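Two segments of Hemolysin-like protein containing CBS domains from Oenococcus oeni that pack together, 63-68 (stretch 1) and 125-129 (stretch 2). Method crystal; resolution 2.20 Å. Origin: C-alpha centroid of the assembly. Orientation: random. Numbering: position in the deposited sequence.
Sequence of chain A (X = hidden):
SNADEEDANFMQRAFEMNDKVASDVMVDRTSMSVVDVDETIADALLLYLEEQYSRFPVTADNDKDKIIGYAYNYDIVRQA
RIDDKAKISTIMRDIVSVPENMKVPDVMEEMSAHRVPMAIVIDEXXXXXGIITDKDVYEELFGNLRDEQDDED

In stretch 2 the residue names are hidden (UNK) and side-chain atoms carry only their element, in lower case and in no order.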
# COMPACT_ATOMS: atom_id res chain seq x y z
N ASP A 63 7.50 -15.71 19.03
CA ASP A 63 7.76 -14.63 19.98
C ASP A 63 7.65 -13.28 19.28
O ASP A 63 8.44 -12.99 18.38
CB ASP A 63 9.17 -14.80 20.55
CG ASP A 63 9.40 -14.00 21.83
OD1 ASP A 63 8.55 -13.16 22.18
OD2 ASP A 63 10.44 -14.23 22.48
N LYS A 64 6.69 -12.45 19.67
CA LYS A 64 6.60 -11.11 19.06
C LYS A 64 7.90 -10.34 19.16
O LYS A 64 8.19 -9.51 18.30
CB LYS A 64 5.47 -10.26 19.66
CG LYS A 64 4.07 -10.62 19.20
CD LYS A 64 3.05 -10.18 20.25
CE LYS A 64 2.23 -8.98 19.79
NZ LYS A 64 1.17 -9.40 18.85
N ASP A 65 8.70 -10.62 20.20
CA ASP A 65 9.94 -9.88 20.42
C ASP A 65 11.10 -10.39 19.55
O ASP A 65 12.21 -9.86 19.59
CB ASP A 65 10.33 -9.86 21.91
CG ASP A 65 9.32 -9.10 22.76
OD1 ASP A 65 9.07 -7.92 22.45
OD2 ASP A 65 8.78 -9.67 23.74
N LYS A 66 10.81 -11.41 18.75
CA LYS A 66 11.77 -11.95 17.79
C LYS A 66 11.29 -11.87 16.31
O LYS A 66 11.12 -12.91 15.63
CB LYS A 66 12.06 -13.42 18.15
CG LYS A 66 12.82 -13.62 19.47
CD LYS A 66 13.00 -15.10 19.76
CE LYS A 66 13.64 -15.37 21.12
NZ LYS A 66 13.49 -16.81 21.53
N ILE A 67 11.07 -10.65 15.81
CA ILE A 67 10.71 -10.46 14.40
C ILE A 67 11.92 -10.64 13.49
O ILE A 67 12.87 -9.87 13.57
CB ILE A 67 10.14 -9.04 14.11
CG1 ILE A 67 8.91 -8.74 14.98
CG2 ILE A 67 9.80 -8.91 12.63
CD1 ILE A 67 8.02 -9.91 15.16
N ILE A 68 11.90 -11.63 12.62
CA ILE A 68 13.04 -11.88 11.74
C ILE A 68 12.86 -11.36 10.29
O ILE A 68 13.82 -11.33 9.51
CB ILE A 68 13.37 -13.38 11.71
CG1 ILE A 68 12.09 -14.20 11.84
CG2 ILE A 68 14.28 -13.75 12.88
CD1 ILE A 68 12.26 -15.66 11.47
N UNK A 125 16.05 -3.12 25.34
CA UNK A 125 16.39 -4.52 25.57
C UNK A 125 16.43 -5.33 24.28
O UNK A 125 16.75 -6.52 24.30
c UNK A 125 16.00 -4.35 28.82
c UNK A 125 15.13 -4.29 27.73
c UNK A 125 13.86 -2.62 28.91
c UNK A 125 15.80 -3.57 29.94
c UNK A 125 15.37 -5.14 26.51
o UNK A 125 14.55 -1.94 31.10
c UNK A 125 14.74 -2.71 29.98
c UNK A 125 14.07 -3.40 27.78
N UNK A 126 16.09 -4.70 23.17
CA UNK A 126 15.98 -5.43 21.92
C UNK A 126 14.69 -6.22 21.77
O UNK A 126 14.60 -7.12 20.94
N UNK A 127 13.69 -5.91 22.59
CA UNK A 127 12.33 -6.37 22.34
C UNK A 127 11.68 -5.53 21.23
O UNK A 127 12.32 -4.63 20.70
N UNK A 128 10.41 -5.82 20.89
CA UNK A 128 9.67 -5.13 19.81
C UNK A 128 8.68 -4.10 20.34
O UNK A 128 7.69 -4.46 20.98
c UNK A 128 8.84 -6.14 19.00
o UNK A 128 9.70 -7.08 18.34
c UNK A 128 7.97 -5.41 17.96
N UNK A 129 8.93 -2.82 20.08
CA UNK A 129 8.02 -1.74 20.48
C UNK A 129 6.85 -1.58 19.51
O UNK A 129 5.73 -1.26 19.91
c UNK A 129 8.77 -0.41 20.56
o UNK A 129 9.87 -0.53 21.43
O HOH W 1 12.31 -7.71 17.35

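Position 125 carries eight side-chain atoms: one carbon leading into a ring of six carbons, with a single oxygen on the ring carbon farthest from the backbone. A six-carbon ring bearing one oxygen is a phenol, so the residue is Y125. Its nearest side-chain approach to stretch 1 is from CB to OD1 of D65, 8.0 Å, and the identification rests on composition alone.

Position 126 has no side-chain atoms, and its phi/psi of 79/17° points to glycine, since a CB at these angles would be jammed against the carbonyl oxygen of the residue before. This is G126. Its contact with stretch 1 is slight: its O lies 3.9 Å from O of D65, a pair of acceptors that merely pass near each other.

Position 127 also lacks side-chain atoms. Its phi/psi of -77/-179° would not by itself demand glycine, but the surroundings are close: an ideal CB would lie 3.1 Å from OD1 of D65, a tight approach. The residue is G127. Its CA is 3.6 Å from D65 OD1, and the two CA atoms, of D65 and G127, are 4.7 Å apart, which marks the register of the two backbones.

Position 128 shows three side-chain atoms, a carbon branching to one oxygen and one carbon. The oxygen lies 2.9 Å from O of K64, a hydrogen-bonding distance that fits a hydroxyl donor, and the branched pattern gives T128. With chi1 at -64° (m) and CA-to-CB directed toward stretch 1, OG1 donates to K64 O; it also sits 3.8 Å from CG1 of I67.

Position 129 has one carbon followed by one oxygen, the composition of serine, hence S129. Its CA-to-CB bond points away from stretch 1, its nearest side-chain approach is from OG to OD1 of D65, 7.5 Å, and OG is hydrogen-bonded elsewhere in the structure.

The contact centres on a type I turn from D63 to K66, closed by K66 N donating to D63 O at 2.9 Å. D63 OD1 also accepts from D65 N at 3.2 Å, within the turn. T128 meets this corner with backbone and side chain: its N donates to D65 OD1 at 2.9 Å, with an almost linear N-H...O angle of 178°, while its OG1 donates to K64 O. A water extends the link, donating to T128 OG1 at 2.9 Å and to D65 O at 3.1 Å. The two stretches bury 186 Å², both sides summed, and the hydrogen bonds across them both come from T128, from N and from OG1.

Stretch 2 (125-129) YGGTS
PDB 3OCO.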